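Local coordinates for epidermin leader peptide processing serine protease EpiP (Staphylococcus aureus subsp. aureus, PDB 3QFH), which is a subtilisin-like serine endopeptidase that probably cleaves the leader peptide from the precursor of the lantibiotic epidermin, at residues D104-I108 with T109-A113; I264-A267 with K268-S272; A409-L412 with L413-G417. All coordinates share one frame; numbering follows the deposited sequence.

Interaction 1: D104-I108 with T109-A113; sequences DMNKI and TNNGA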
# COMPACT_ATOMS: atom_id res chain seq x y z
N ASP A 104 -6.02 -15.52 -11.72
CA ASP A 104 -5.64 -14.13 -11.77
C ASP A 104 -4.21 -13.93 -12.31
O ASP A 104 -3.95 -12.99 -13.06
CB ASP A 104 -5.77 -13.52 -10.36
CG ASP A 104 -4.93 -14.27 -9.32
OD1 ASP A 104 -5.02 -15.53 -9.24
OD2 ASP A 104 -4.19 -13.59 -8.56
N MET A 105 -3.30 -14.84 -11.95
CA MET A 105 -1.91 -14.78 -12.34
C MET A 105 -1.81 -15.27 -13.80
O MET A 105 -1.04 -14.73 -14.60
CB MET A 105 -1.07 -15.64 -11.37
CG MET A 105 0.38 -15.23 -11.23
SD MET A 105 0.56 -13.49 -10.68
CE MET A 105 0.09 -13.51 -8.96
N ASN A 106 -2.62 -16.26 -14.16
CA ASN A 106 -2.65 -16.71 -15.54
C ASN A 106 -3.14 -15.63 -16.49
O ASN A 106 -2.61 -15.47 -17.59
CB ASN A 106 -3.48 -17.99 -15.71
CG ASN A 106 -2.70 -19.22 -15.33
OD1 ASN A 106 -2.23 -19.93 -16.20
ND2 ASN A 106 -2.46 -19.42 -14.03
N LYS A 107 -4.15 -14.89 -16.06
CA LYS A 107 -4.77 -13.85 -16.86
C LYS A 107 -3.76 -12.77 -17.29
O LYS A 107 -3.75 -12.34 -18.43
CB LYS A 107 -5.89 -13.18 -16.04
CG LYS A 107 -6.80 -12.29 -16.82
CD LYS A 107 -7.62 -13.11 -17.81
CE LYS A 107 -8.52 -12.23 -18.69
NZ LYS A 107 -7.75 -11.46 -19.70
N ILE A 108 -2.89 -12.38 -16.38
CA ILE A 108 -1.95 -11.30 -16.65
C ILE A 108 -0.61 -11.74 -17.25
O ILE A 108 0.17 -10.90 -17.65
CB ILE A 108 -1.72 -10.44 -15.39
CG1 ILE A 108 -0.90 -11.17 -14.32
CG2 ILE A 108 -3.07 -9.98 -14.84
CD1 ILE A 108 -0.61 -10.35 -13.07
N THR A 109 -0.36 -13.05 -17.34
CA THR A 109 0.91 -13.56 -17.83
C THR A 109 0.77 -14.41 -19.09
O THR A 109 1.69 -15.15 -19.44
CB THR A 109 1.58 -14.46 -16.77
OG1 THR A 109 0.74 -15.59 -16.49
CG2 THR A 109 1.84 -13.69 -15.48
N ASN A 110 -0.35 -14.30 -19.80
CA ASN A 110 -0.59 -15.18 -20.95
C ASN A 110 -0.45 -16.65 -20.53
O ASN A 110 0.26 -17.42 -21.17
CB ASN A 110 0.34 -14.87 -22.14
CG ASN A 110 -0.27 -13.91 -23.16
OD1 ASN A 110 -1.15 -13.10 -22.85
ND2 ASN A 110 0.20 -14.01 -24.39
N ASN A 111 -1.11 -17.01 -19.45
CA ASN A 111 -1.07 -18.39 -18.94
C ASN A 111 0.33 -18.88 -18.58
O ASN A 111 0.69 -20.04 -18.79
CB ASN A 111 -1.75 -19.34 -19.93
CG ASN A 111 -3.25 -19.04 -20.09
OD1 ASN A 111 -3.91 -18.61 -19.14
ND2 ASN A 111 -3.77 -19.26 -21.28
N GLY A 112 1.14 -17.98 -18.02
CA GLY A 112 2.48 -18.35 -17.58
C GLY A 112 3.57 -18.14 -18.60
O GLY A 112 4.75 -18.28 -18.26
N ALA A 113 3.21 -17.82 -19.85
CA ALA A 113 4.22 -17.59 -20.89
C ALA A 113 5.16 -16.42 -20.57
O ALA A 113 6.31 -16.44 -20.98
CB ALA A 113 3.58 -17.38 -22.26
O HOH W 1 -2.07 -11.66 -20.67
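With chi1 at 62°, Thr-109 sets OG1 between its own backbone N and carbonyl carbon, which turns the hydroxyl back onto the last turn of helix 103-108, where it donates to Met-105 O at 2.7 Å. Thr-109 CG2 then lies anti to the carbonyl carbon, in van der Waals contact with Ile-108 CG1 at 3.9 Å. The hydroxyl proton is thereby committed, and Thr-109 OG1 accepts in turn from Gly-112 N, 2.9 Å away. One side-chain oxygen thus ties the turn before it to the loop after it.

Asn-106 O is gripped twice. Asn-111 N gives Asn-106 O the stronger bond, 2.8 Å long with an N-H...O angle of 161°, whereas Thr-109 N reaches the same oxygen only weakly. The two asparagine side chains cross at about a right angle: Asn-111 OD1 approaches Asn-106 CB to 3.5 Å, with the amide planes 45° apart. Asn-106 ND2 turns instead to Gln-102 O, one turn back along the helix. A water lies within hydrogen-bonding distance of Lys-107 O and Asn-110 OD1.

Asn-111 and Gly-112, both with positive phi, form the corner of a type I' beta turn from Asn-110 to Ala-113, closed by Ala-113 N to Asn-110 O. Thr-109, together with Gly-112 N, forms an ST motif that joins this turn to the C-terminal end of the helix.

Interaction 2: I264-A267 with K268-S272; sequences INYA and KKKKS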
# COMPACT_ATOMS: atom_id res chain seq x y z
N ILE A 264 5.49 10.37 0.32
CA ILE A 264 5.35 9.98 -1.10
C ILE A 264 6.29 10.82 -2.02
O ILE A 264 6.98 10.28 -2.88
CB ILE A 264 3.86 10.10 -1.54
CG1 ILE A 264 3.05 9.02 -0.82
CG2 ILE A 264 3.70 9.95 -3.06
CD1 ILE A 264 1.55 9.16 -0.94
N ASN A 265 6.34 12.12 -1.80
CA ASN A 265 7.19 12.99 -2.62
C ASN A 265 8.66 12.78 -2.28
O ASN A 265 9.53 12.92 -3.14
CB ASN A 265 6.77 14.45 -2.47
CG ASN A 265 5.36 14.72 -3.04
OD1 ASN A 265 4.83 13.91 -3.80
ND2 ASN A 265 4.79 15.85 -2.70
N TYR A 266 8.93 12.43 -1.03
CA TYR A 266 10.27 12.10 -0.60
C TYR A 266 10.72 10.84 -1.36
O TYR A 266 11.82 10.79 -1.91
CB TYR A 266 10.32 11.88 0.91
CG TYR A 266 11.70 11.55 1.47
CD1 TYR A 266 12.54 12.54 1.95
CD2 TYR A 266 12.14 10.24 1.51
CE1 TYR A 266 13.80 12.23 2.46
CE2 TYR A 266 13.37 9.91 2.02
CZ TYR A 266 14.20 10.91 2.49
OH TYR A 266 15.43 10.56 2.98
N ALA A 267 9.84 9.83 -1.40
CA ALA A 267 10.15 8.59 -2.12
C ALA A 267 10.44 8.91 -3.57
O ALA A 267 11.39 8.37 -4.12
CB ALA A 267 9.01 7.57 -2.02
N LYS A 268 9.63 9.78 -4.18
CA LYS A 268 9.83 10.16 -5.58
C LYS A 268 11.21 10.81 -5.78
O LYS A 268 11.90 10.49 -6.74
CB LYS A 268 8.75 11.13 -6.05
CG LYS A 268 8.89 11.58 -7.51
CD LYS A 268 7.97 12.77 -7.76
CE LYS A 268 8.18 13.41 -9.14
NZ LYS A 268 7.84 12.46 -10.23
N LYS A 269 11.61 11.68 -4.87
CA LYS A 269 12.92 12.33 -4.95
C LYS A 269 14.04 11.28 -4.87
O LYS A 269 15.07 11.44 -5.48
CB LYS A 269 13.08 13.36 -3.83
CG LYS A 269 14.41 14.13 -3.91
CD LYS A 269 14.59 15.11 -2.73
CE LYS A 269 14.75 14.36 -1.41
NZ LYS A 269 15.18 15.25 -0.30
N LYS A 270 13.82 10.22 -4.12
CA LYS A 270 14.79 9.14 -3.99
C LYS A 270 14.71 8.13 -5.14
O LYS A 270 15.39 7.10 -5.09
CB LYS A 270 14.59 8.40 -2.66
CG LYS A 270 14.61 9.28 -1.42
CD LYS A 270 15.93 9.98 -1.18
CE LYS A 270 16.96 9.07 -0.57
NZ LYS A 270 18.12 9.89 -0.12
N LYS A 271 13.86 8.39 -6.13
CA LYS A 271 13.70 7.53 -7.30
C LYS A 271 12.96 6.24 -6.98
O LYS A 271 13.31 5.18 -7.52
CB LYS A 271 15.06 7.17 -7.95
CG LYS A 271 15.98 8.35 -8.25
CD LYS A 271 15.38 9.30 -9.25
CE LYS A 271 16.37 10.42 -9.60
NZ LYS A 271 15.80 11.34 -10.61
N SER A 272 11.97 6.31 -6.09
CA SER A 272 11.12 5.17 -5.79
C SER A 272 9.73 5.51 -6.29
O SER A 272 9.33 6.69 -6.28
CB SER A 272 11.04 4.85 -4.31
OG SER A 272 12.29 4.42 -3.80
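Tyr-266 and Lys-270, one helical turn apart, lie side by side and point the same way. The aliphatic part of Lys-270 runs along the phenol, with CG 3.7 Å from Tyr-266 CE2 and meeting the ring obliquely. Lys-270 owes this course to bends at chi2 and chi3, while Tyr-266 holds CG anti to its N (chi1 -179°). On the buried side of the helix, Ala-267 CB packs against Ser-272 CB at 4.1 Å.

Behind these side chains, the backbone bond from Lys-270 N to Tyr-266 O (3.0 Å) fixes their spacing. Ala-267 O receives the closing bond from Ser-272 N, 2.9 Å long with an N-H...O angle of 158°, although the donor stands 37° out of the carbonyl plane; Lys-270 N adds a weak bond to the same oxygen. Lys-271, with positive phi, turns the chain back, and its N bonds to Lys-268 O at 2.9 Å. The bonds from Ser-272 N to Ala-267 O and from Lys-271 N to Lys-268 O together make a Schellman motif.

Farther out, Tyr-266 OH is hydrogen-bonded to Asn-225 OD1 and Ser-272 OG to Asn-228 O. Ala-267 packs on Ile-220 and Ala-224 of helix 213-225 and on Ile-231 of strand 230-233, so that the end of helix 254-269 rests against both just before the chain enters strand 273-277 of the parallel sheet.

Interaction 3: A409-L412 with L413-G417; sequences AIEL and LYQHG. With SO4 (sulfate ion), chain M.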
# COMPACT_ATOMS: atom_id res chain seq x y z
N ALA A 409 9.33 3.73 -16.31
CA ALA A 409 8.72 2.42 -16.03
C ALA A 409 7.21 2.57 -15.94
O ALA A 409 6.46 1.76 -16.47
CB ALA A 409 9.25 1.83 -14.73
N ILE A 410 6.78 3.63 -15.27
CA ILE A 410 5.34 3.91 -15.13
C ILE A 410 4.73 4.16 -16.51
O ILE A 410 3.70 3.60 -16.82
CB ILE A 410 5.10 5.12 -14.24
CG1 ILE A 410 5.63 4.84 -12.83
CG2 ILE A 410 3.62 5.47 -14.18
CD1 ILE A 410 5.67 6.07 -11.94
N GLU A 411 5.39 4.95 -17.36
CA GLU A 411 4.86 5.24 -18.70
C GLU A 411 4.83 4.00 -19.58
O GLU A 411 3.92 3.84 -20.38
CB GLU A 411 5.60 6.40 -19.38
CG GLU A 411 5.33 7.73 -18.65
CD GLU A 411 3.82 8.02 -18.47
OE1 GLU A 411 3.07 7.93 -19.47
OE2 GLU A 411 3.38 8.33 -17.34
N LEU A 412 5.83 3.14 -19.46
CA LEU A 412 5.85 1.91 -20.22
C LEU A 412 4.68 1.01 -19.73
O LEU A 412 3.92 0.47 -20.55
CB LEU A 412 7.21 1.22 -20.08
CG LEU A 412 7.47 0.03 -21.01
CD1 LEU A 412 8.97 -0.13 -21.28
CD2 LEU A 412 6.85 -1.27 -20.47
N LEU A 413 4.50 0.93 -18.42
CA LEU A 413 3.39 0.17 -17.85
C LEU A 413 2.06 0.68 -18.43
O LEU A 413 1.26 -0.08 -18.96
CB LEU A 413 3.39 0.26 -16.31
CG LEU A 413 2.21 -0.39 -15.58
CD1 LEU A 413 2.32 -1.90 -15.62
CD2 LEU A 413 2.11 0.07 -14.13
N TYR A 414 1.86 1.99 -18.38
CA TYR A 414 0.61 2.56 -18.84
C TYR A 414 0.31 2.43 -20.33
O TYR A 414 -0.85 2.24 -20.71
CB TYR A 414 0.50 4.04 -18.46
CG TYR A 414 0.41 4.34 -16.97
CD1 TYR A 414 0.03 3.35 -16.05
CD2 TYR A 414 0.55 5.65 -16.51
CE1 TYR A 414 -0.09 3.64 -14.70
CE2 TYR A 414 0.41 5.95 -15.15
CZ TYR A 414 0.09 4.94 -14.26
OH TYR A 414 -0.03 5.23 -12.93
N GLN A 415 1.34 2.57 -21.16
CA GLN A 415 1.18 2.56 -22.60
C GLN A 415 1.37 1.22 -23.26
O GLN A 415 0.76 0.98 -24.28
CB GLN A 415 2.16 3.56 -23.24
CG GLN A 415 1.97 4.99 -22.79
CD GLN A 415 0.59 5.53 -23.12
OE1 GLN A 415 0.03 5.24 -24.18
NE2 GLN A 415 0.03 6.32 -22.21
N HIS A 416 2.22 0.36 -22.70
CA HIS A 416 2.49 -0.96 -23.30
C HIS A 416 2.29 -2.13 -22.35
O HIS A 416 2.49 -3.26 -22.75
CB HIS A 416 3.93 -1.02 -23.83
CG HIS A 416 4.26 0.09 -24.77
ND1 HIS A 416 4.01 0.02 -26.13
CD2 HIS A 416 4.78 1.32 -24.55
CE1 HIS A 416 4.38 1.15 -26.70
NE2 HIS A 416 4.85 1.96 -25.76
N GLY A 417 1.90 -1.87 -21.11
CA GLY A 417 1.77 -2.94 -20.12
C GLY A 417 0.36 -3.26 -19.68
O GLY A 417 0.17 -3.89 -18.67
S SO4 M . -4.11 5.60 -23.20
O1 SO4 M . -3.23 6.75 -22.98
O2 SO4 M . -5.10 5.87 -24.23
O3 SO4 M . -3.30 4.44 -23.55
O4 SO4 M . -4.83 5.31 -21.95
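The last two turns of helix 406-416 carry a CH-pi contact between residues four apart: the CG2 methyl of Ile-410 sits over one face of the Tyr-414 ring. Ile-410 CG2 is 3.8 Å from the centroid of the Tyr-414 ring and 27° off the normal, displaced toward the rim, where Tyr-414 CE2 is 3.4 Å away. Both side chains project the same way from the helix. In Ile-410 the methyl lies anti to the backbone N while CG1 (chi1 -62°) stands beside that N, so the shorter branch faces the ring. Ile-410 O also lies over a face of the Tyr-414 ring, and it accepts from Tyr-414 N at 2.9 Å; the same residue pair is therefore joined through backbone and side chain.

Glu-411 approaches the ring obliquely, OE2 lying 4.0 Å from Tyr-414 CD2, with the carboxylate turned almost perpendicular to the phenol (87°). The Tyr-414 ring is also stacked with His-430, in a part of the chain that follows this helix.

In the subtilisin-like fold this helix comes after helix 382-400, the long helix whose second residue, Ser-383, is probably the nucleophile of the catalytic triad. Leu-413 packs on Val-389 and Leu-393 of that helix, while Ala-409 touches Ile-397 and Leu-412 touches Tyr-400.

Toward the C-terminal end, His-416 N donates to Leu-412 O at 2.7 Å, and the same oxygen lies at the edge of the imidazole, near its plane. Gly-417 leaves helical geometry, with its N bonded to Leu-413 O. On the exposed side Gln-415, bent at chi2, extends NE2 to O1 of a sulfate, a weak bond of 3.4 Å; His-430 ND1 holds the same ion, which probably came from the crystallisation liquor.

Along the chain the three contacts follow in series, each at the C-terminal end of a different helix: 103-108, 254-269 and 406-416. Interaction 3 lies between the others in space, its centre about 18 Å from that of interaction 1 and 19 Å from that of interaction 2, whereas the centres of interactions 1 and 2 are about 31 Å apart. None touches another. Interaction 2 leads directly into the seven-stranded parallel sheet, and interaction 3 packs on helix 382-400. Interaction 1 also reaches that helix, through the Asp-104 salt bridge to Lys-388. Segments 264-272 and 409-417 both belong to the subtilase part of the chain, and all three contacts finish helices arranged about the subtilisin-like protease core.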